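Local coordinates for thioredoxin reductase (Streptococcus pyogenes, PDB 5UWY) that uses NADPH and a bound FAD to reduce the disulfide of oxidised thioredoxin through its own redox-active cysteine pair, at the interface of chains A and B. Residues are numbered along the deposited sequence; one frame, centred on the assembly and turned at random. Chains: chain A/B, Thioredoxin reductase.

Contact 1: the interface of chains A and B. Residues chain A 18, 21, 51, 66, 289; chain B 50-53, 286.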
loop_
_atom_site.group_PDB
_atom_site.type_symbol
_atom_site.label_atom_id
_atom_site.label_comp_id
_atom_site.label_asym_id
_atom_site.label_seq_id
_atom_site.Cartn_x
_atom_site.Cartn_y
_atom_site.Cartn_z
ATOM N N THR A 18 7.149 -7.630 -0.976
ATOM C CA THR A 18 5.934 -7.703 -0.172
ATOM C C THR A 18 5.065 -8.881 -0.599
ATOM O O THR A 18 4.530 -9.608 0.249
ATOM C CB THR A 18 5.155 -6.395 -0.271
ATOM O OG1 THR A 18 6.014 -5.305 0.087
ATOM C CG2 THR A 18 3.954 -6.420 0.669
ATOM N N LEU A 21 6.613 -11.841 0.878
ATOM C CA LEU A 21 6.338 -11.918 2.308
ATOM C C LEU A 21 4.962 -12.515 2.567
ATOM O O LEU A 21 4.823 -13.482 3.325
ATOM C CB LEU A 21 6.452 -10.525 2.927
ATOM C CG LEU A 21 6.093 -10.374 4.403
ATOM C CD1 LEU A 21 7.146 -11.032 5.279
ATOM C CD2 LEU A 21 5.928 -8.903 4.757
ATOM N N TYR A 51 7.886 6.802 3.630
ATOM C CA TYR A 51 7.466 5.445 3.940
ATOM C C TYR A 51 7.038 5.384 5.394
ATOM O O TYR A 51 7.876 5.597 6.286
ATOM C CB TYR A 51 8.582 4.439 3.676
ATOM C CG TYR A 51 8.105 3.010 3.825
ATOM C CD1 TYR A 51 7.150 2.490 2.965
ATOM C CD2 TYR A 51 8.594 2.190 4.833
ATOM C CE1 TYR A 51 6.696 1.194 3.096
ATOM C CE2 TYR A 51 8.147 0.884 4.972
ATOM C CZ TYR A 51 7.198 0.394 4.098
ATOM O OH TYR A 51 6.745 -0.900 4.222
HETATM N N MSE A 66 13.651 -4.871 4.379
HETATM C CA MSE A 66 12.526 -5.584 3.778
HETATM C C MSE A 66 12.886 -6.984 3.305
HETATM O O MSE A 66 12.013 -7.836 3.163
HETATM C CB MSE A 66 11.967 -4.811 2.601
HETATM C CG MSE A 66 10.618 -4.217 2.864
HETATM SE SE MSE A 66 10.049 -3.143 1.356
HETATM C CE MSE A 66 10.983 -1.514 1.763
ATOM N N VAL A 289 3.659 -1.536 -1.970
ATOM C CA VAL A 289 3.460 -2.385 -0.802
ATOM C C VAL A 289 2.004 -2.834 -0.701
ATOM O O VAL A 289 1.733 -4.037 -0.585
ATOM C CB VAL A 289 3.944 -1.660 0.469
ATOM C CG1 VAL A 289 3.208 -2.149 1.685
ATOM C CG2 VAL A 289 5.436 -1.882 0.654
ATOM N N ASN B 50 3.850 -8.857 9.076
ATOM C CA ASN B 50 3.607 -8.723 7.644
ATOM C C ASN B 50 3.588 -7.267 7.193
ATOM O O ASN B 50 2.987 -6.948 6.163
ATOM C CB ASN B 50 2.309 -9.426 7.236
ATOM C CG ASN B 50 1.105 -8.919 7.994
ATOM O OD1 ASN B 50 1.213 -8.038 8.848
ATOM N ND2 ASN B 50 -0.060 -9.474 7.682
ATOM N N TYR B 51 4.231 -6.373 7.944
ATOM C CA TYR B 51 4.471 -5.023 7.463
ATOM C C TYR B 51 5.901 -4.927 6.966
ATOM O O TYR B 51 6.837 -5.077 7.769
ATOM C CB TYR B 51 4.220 -3.986 8.553
ATOM C CG TYR B 51 4.295 -2.572 8.020
ATOM C CD1 TYR B 51 3.374 -2.118 7.088
ATOM C CD2 TYR B 51 5.293 -1.699 8.433
ATOM C CE1 TYR B 51 3.436 -0.836 6.584
ATOM C CE2 TYR B 51 5.363 -0.406 7.934
ATOM C CZ TYR B 51 4.430 0.018 7.010
ATOM O OH TYR B 51 4.485 1.297 6.506
ATOM N N PRO B 52 6.119 -4.688 5.672
ATOM C CA PRO B 52 7.484 -4.662 5.138
ATOM C C PRO B 52 8.346 -3.618 5.830
ATOM O O PRO B 52 7.868 -2.563 6.254
ATOM C CB PRO B 52 7.276 -4.326 3.657
ATOM C CG PRO B 52 5.879 -4.742 3.366
ATOM C CD PRO B 52 5.116 -4.464 4.621
ATOM N N GLY B 53 9.633 -3.929 5.943
ATOM C CA GLY B 53 10.567 -3.081 6.648
ATOM C C GLY B 53 10.645 -3.321 8.140
ATOM O O GLY B 53 11.422 -2.640 8.821
ATOM N N THR B 286 -0.709 -2.698 4.953
ATOM C CA THR B 286 -0.044 -2.460 3.672
ATOM C C THR B 286 -1.007 -1.893 2.633
ATOM O O THR B 286 -0.619 -1.081 1.764
ATOM C CB THR B 286 0.536 -3.777 3.174
ATOM O OG1 THR B 286 -0.478 -4.787 3.249
ATOM C CG2 THR B 286 1.662 -4.196 4.074
#
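B:Pro52 pushes its ring into a notch of chain A formed by A:Thr18, A:Tyr51, A:Met66 and A:Val289. Starting at its root, B:Pro52 CB packs on A:Met66 CG at 3.4 Å, with the selenium of that selenomethionine next along; the A:Tyr51 hydroxyl flanks the same carbon. One atom out, B:Pro52 CG meets the A:Thr18 side chain crosswise, 3.7 Å from A:Thr18 CG2, a methyl, while A:Val289 CG2 approaches it tip to tip. B:Pro52 CD turns back toward the hydroxyl A:Tyr51 OH, 3.9 Å away. The proline carbonyl is held as well: A:Tyr51 OH donates a hydrogen bond of 2.9 Å to B:Pro52 O, the oxygen lying in the phenol plane, at its edge. The donor stands 54° above the carbonyl plane, with a C=O...O angle of 114°. CG of A:Tyr51 is anti to the backbone N (chi1 -173°), which sends the phenol across to this carbonyl. A:Tyr51 and B:Tyr51 also meet tip to tip, each hydroxyl over the rim of the other ring, B:Tyr51 OH lying 3.7 Å from A:Tyr51 CZ. A:Val289 crosses B:Thr286 at about a right angle, A:Val289 CG1 3.5 Å from B:Thr286 CB. The site lies close to the dimer axis, where the loop carrying residues 50-53 of chain B reaches helices 14-25, 59-71 and 285-304 of chain A.

Contact 2: the interface of chains A and B. Residues chain A 157, 160, 184, 187; chain B 304-306.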
loop_
_atom_site.group_PDB
_atom_site.type_symbol
_atom_site.label_atom_id
_atom_site.label_comp_id
_atom_site.label_asym_id
_atom_site.label_seq_id
_atom_site.Cartn_x
_atom_site.Cartn_y
_atom_site.Cartn_z
ATOM N N GLU A 157 3.654 20.398 -14.926
ATOM C CA GLU A 157 2.929 20.081 -13.701
ATOM C C GLU A 157 3.883 19.766 -12.556
ATOM O O GLU A 157 3.664 20.200 -11.419
ATOM C CB GLU A 157 1.964 18.922 -13.940
ATOM C CG GLU A 157 0.536 19.380 -14.199
ATOM C CD GLU A 157 -0.502 18.467 -13.578
ATOM O OE1 GLU A 157 -1.710 18.762 -13.715
ATOM O OE2 GLU A 157 -0.115 17.457 -12.954
ATOM N N ILE A 160 5.155 23.233 -11.244
ATOM C CA ILE A 160 4.302 23.996 -10.337
ATOM C C ILE A 160 4.045 23.218 -9.052
ATOM O O ILE A 160 3.776 23.818 -8.006
ATOM C CB ILE A 160 2.991 24.431 -11.016
ATOM C CG1 ILE A 160 2.484 23.354 -11.970
ATOM C CG2 ILE A 160 3.189 25.756 -11.746
ATOM C CD1 ILE A 160 1.159 23.703 -12.611
ATOM N N LEU A 184 -2.490 24.168 -18.520
ATOM C CA LEU A 184 -1.322 24.101 -17.648
ATOM C C LEU A 184 -0.269 25.123 -18.044
ATOM O O LEU A 184 0.482 25.599 -17.185
ATOM C CB LEU A 184 -0.734 22.693 -17.660
ATOM C CG LEU A 184 -1.732 21.583 -17.340
ATOM C CD1 LEU A 184 -1.198 20.234 -17.793
ATOM C CD2 LEU A 184 -2.074 21.571 -15.853
ATOM N N ARG A 187 -1.558 28.160 -16.391
ATOM C CA ARG A 187 -1.343 28.010 -14.955
ATOM C C ARG A 187 0.115 28.259 -14.586
ATOM O O ARG A 187 0.409 28.834 -13.529
ATOM C CB ARG A 187 -1.781 26.617 -14.505
ATOM C CG ARG A 187 -1.666 26.373 -13.010
ATOM C CD ARG A 187 -2.951 25.774 -12.459
ATOM N NE ARG A 187 -3.351 24.576 -13.192
ATOM C CZ ARG A 187 -4.575 24.058 -13.166
ATOM N NH1 ARG A 187 -5.526 24.639 -12.446
ATOM N NH2 ARG A 187 -4.852 22.965 -13.863
ATOM N N GLU B 304 -5.196 21.725 -7.005
ATOM C CA GLU B 304 -4.564 22.465 -8.091
ATOM C C GLU B 304 -5.536 22.696 -9.238
ATOM O O GLU B 304 -5.595 23.799 -9.794
ATOM C CB GLU B 304 -3.322 21.726 -8.591
ATOM C CG GLU B 304 -2.639 22.412 -9.768
ATOM C CD GLU B 304 -1.704 21.491 -10.529
ATOM O OE1 GLU B 304 -1.184 20.530 -9.923
ATOM O OE2 GLU B 304 -1.490 21.728 -11.737
ATOM N N SER B 305 -6.324 21.680 -9.596
ATOM C CA SER B 305 -7.277 21.852 -10.688
ATOM C C SER B 305 -8.479 22.691 -10.260
ATOM O O SER B 305 -9.621 22.367 -10.602
ATOM C CB SER B 305 -7.736 20.491 -11.216
ATOM O OG SER B 305 -6.626 19.670 -11.541
ATOM N N PHE B 306 -8.234 23.776 -9.528
ATOM C CA PHE B 306 -9.300 24.642 -9.030
ATOM C C PHE B 306 -9.045 26.097 -9.408
ATOM O O PHE B 306 -8.341 26.821 -8.702
ATOM C CB PHE B 306 -9.429 24.511 -7.509
ATOM C CG PHE B 306 -10.664 23.782 -7.065
ATOM C CD1 PHE B 306 -10.866 22.458 -7.421
ATOM C CD2 PHE B 306 -11.614 24.412 -6.279
ATOM C CE1 PHE B 306 -11.997 21.781 -7.012
ATOM C CE2 PHE B 306 -12.747 23.740 -5.865
ATOM C CZ PHE B 306 -12.939 22.424 -6.232
HETATM O O HOH W 1 -6.272 26.659 -11.224
#
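A:Arg187 and B:Glu304 meet with guanidinium and carboxylate planes nearly perpendicular, 86° apart, so the usual flat, two-pronged pairing is not formed. Their salt bridge is a long one, 3.7 Å from A:Arg187 NE to B:Glu304 OE2, and the glutamate's CG lies over the rim of one guanidinium face. The arginine, bent at chi2 and chi3, brings NH1 beside the last turn of the partner helix. A:Arg187 NH1 is 2.8 Å from the main-chain B:Glu304 O, but its N-H is turned elsewhere and no direct hydrogen bond results. Water 1 may bridge them, though its legs are uneven: 2.5 Å to A:Arg187 NH1 and 3.3 Å to B:Glu304 O. Placed at a helix C-terminus, the guanidinium may also gain from the helix dipole. B:Glu304 has CG anti to its backbone N (chi1 178°) and stretches out to put OE2 among chain A side chains. A:Ile160 comes in at about a right angle, its CD1 3.4 Å from B:Glu304 OE2. A:Glu157 slants past with its carboxylate plane turned 57° and OE1 3.6 Å from B:Glu304 OE2, a pairing of acids that the arginine could partly offset. In the fold, helices 153-162 and 182-190 of chain A, in what is by family the NADPH domain, receive the C-terminal end of helix 285-304 of chain B.

Contact 3: the interface of chains A and B. Residues chain A 25-26, 293, 297; chain B 50, 135, 161, 282.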
loop_
_atom_site.group_PDB
_atom_site.type_symbol
_atom_site.label_atom_id
_atom_site.label_comp_id
_atom_site.label_asym_id
_atom_site.label_seq_id
_atom_site.Cartn_x
_atom_site.Cartn_y
_atom_site.Cartn_z
ATOM N N ARG A 25 4.409 -16.314 3.831
ATOM C CA ARG A 25 3.810 -16.383 5.160
ATOM C C ARG A 25 2.566 -17.263 5.167
ATOM O O ARG A 25 2.237 -17.859 6.198
ATOM C CB ARG A 25 3.470 -14.977 5.657
ATOM C CG ARG A 25 3.245 -14.883 7.153
ATOM C CD ARG A 25 3.409 -13.456 7.643
ATOM N NE ARG A 25 3.250 -13.354 9.091
ATOM C CZ ARG A 25 2.084 -13.190 9.705
ATOM N NH1 ARG A 25 0.964 -13.105 8.999
ATOM N NH2 ARG A 25 2.036 -13.110 11.027
ATOM N N SER A 26 1.871 -17.360 4.035
ATOM C CA SER A 26 0.725 -18.247 3.890
ATOM C C SER A 26 1.128 -19.690 3.602
ATOM O O SER A 26 0.270 -20.483 3.198
ATOM C CB SER A 26 -0.202 -17.737 2.782
ATOM O OG SER A 26 -0.282 -16.322 2.796
ATOM N N ALA A 293 1.070 -6.804 -1.342
ATOM C CA ALA A 293 0.232 -7.520 -0.386
ATOM C C ALA A 293 -0.977 -8.139 -1.074
ATOM O O ALA A 293 -1.309 -9.308 -0.832
ATOM C CB ALA A 293 -0.211 -6.583 0.734
ATOM N N GLN A 297 -1.456 -12.240 -1.247
ATOM C CA GLN A 297 -2.584 -12.902 -0.605
ATOM C C GLN A 297 -3.552 -13.499 -1.622
ATOM O O GLN A 297 -4.244 -14.476 -1.312
ATOM C CB GLN A 297 -3.310 -11.927 0.324
ATOM C CG GLN A 297 -4.245 -12.601 1.315
ATOM C CD GLN A 297 -3.561 -13.702 2.104
ATOM O OE1 GLN A 297 -2.402 -13.573 2.501
ATOM N NE2 GLN A 297 -4.280 -14.795 2.333
ATOM N N ASN B 50 3.850 -8.857 9.076
ATOM C CA ASN B 50 3.607 -8.723 7.644
ATOM C C ASN B 50 3.588 -7.267 7.193
ATOM O O ASN B 50 2.987 -6.948 6.163
ATOM C CB ASN B 50 2.309 -9.426 7.236
ATOM C CG ASN B 50 1.105 -8.919 7.994
ATOM O OD1 ASN B 50 1.213 -8.038 8.848
ATOM N ND2 ASN B 50 -0.060 -9.474 7.682
ATOM N N VAL B 135 -5.489 -14.197 8.154
ATOM C CA VAL B 135 -4.371 -13.643 7.396
ATOM C C VAL B 135 -3.403 -12.913 8.313
ATOM O O VAL B 135 -2.216 -12.778 7.993
ATOM C CB VAL B 135 -4.900 -12.703 6.288
ATOM C CG1 VAL B 135 -3.762 -12.191 5.414
ATOM C CG2 VAL B 135 -5.939 -13.417 5.441
ATOM N N TYR B 161 -8.074 -22.027 5.334
ATOM C CA TYR B 161 -6.845 -21.242 5.272
ATOM C C TYR B 161 -5.974 -21.514 6.491
ATOM O O TYR B 161 -4.744 -21.590 6.383
ATOM C CB TYR B 161 -7.155 -19.748 5.159
ATOM C CG TYR B 161 -5.925 -18.868 5.276
ATOM C CD1 TYR B 161 -5.056 -18.703 4.202
ATOM C CD2 TYR B 161 -5.630 -18.205 6.460
ATOM C CE1 TYR B 161 -3.931 -17.900 4.306
ATOM C CE2 TYR B 161 -4.507 -17.402 6.572
ATOM C CZ TYR B 161 -3.661 -17.253 5.493
ATOM O OH TYR B 161 -2.545 -16.455 5.607
ATOM N N LEU B 282 -8.961 -7.149 0.843
ATOM C CA LEU B 282 -7.844 -7.382 1.748
ATOM C C LEU B 282 -7.636 -6.134 2.595
ATOM O O LEU B 282 -7.332 -5.061 2.064
ATOM C CB LEU B 282 -6.583 -7.753 0.969
ATOM C CG LEU B 282 -5.337 -7.851 1.838
ATOM C CD1 LEU B 282 -5.307 -9.192 2.546
ATOM C CD2 LEU B 282 -4.075 -7.670 1.019
#
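The guanidinium of A:Arg25 turns its edge toward the carbonyl of B:Val135, with A:Arg25 NH1 3.4 Å from B:Val135 O and the oxygen in the guanidinium plane, too far to count as a hydrogen bond. B:Val135 lies inside the CXXC motif of the thioredoxin reductases, between B:Cys133 and B:Cys136, which form the redox disulfide; chain A therefore packs against the partner's active-site turn. A:Arg25 runs extended from CG to NE to get there, and its NH1 stays 4.0 Å from B:Asn50 ND2. Most of the packing falls to A:Gln297. With CG anti to the backbone N (chi1 -164°) and a bend at chi2, its amide meets B:Val135 end-on, A:Gln297 CD 3.6 Å from methyl B:Val135 CG1, while methyl CG2 faces the amide nitrogen. That nitrogen, A:Gln297 NE2, also lies 3.7 Å from B:Tyr161 CE1, with amide and ring planes 77° apart. Nearer the root of the side chain, B:Leu282 crosses at about a right angle, its CD1 3.8 Å from A:Gln297 CG. The other leucine methyl, B:Leu282 CD2, rests 4.0 Å from A:Ala293 CB. At the far end A:Ser26 sits beside the B:Tyr161 phenol, A:Ser26 CB 4.0 Å from B:Tyr161 CE1; the two hydroxyls, A:Ser26 OG and B:Tyr161 OH, remain 3.6 Å apart without a bond.

Contacts 1 and 3 are neighbours, their C-alpha centres about 12 Å apart, and B:Asn50 belongs to both. Contact 2 is peripheral, its C-alpha centre about 34 Å from that of contact 1 and 40 Å from that of contact 3. Helix 285-304 contributes to all three, from both chains in contact 1, from chain A in contact 3 and from chain B in contact 2; helix 14-25 serves contacts 1 and 3. Helix 153-162 enters contact 2 from chain A and contact 3 from chain B. Two-fold symmetry gives each contact a twin; the interface thus has a central part and outlying ones, consistent with the homodimer typical of this family.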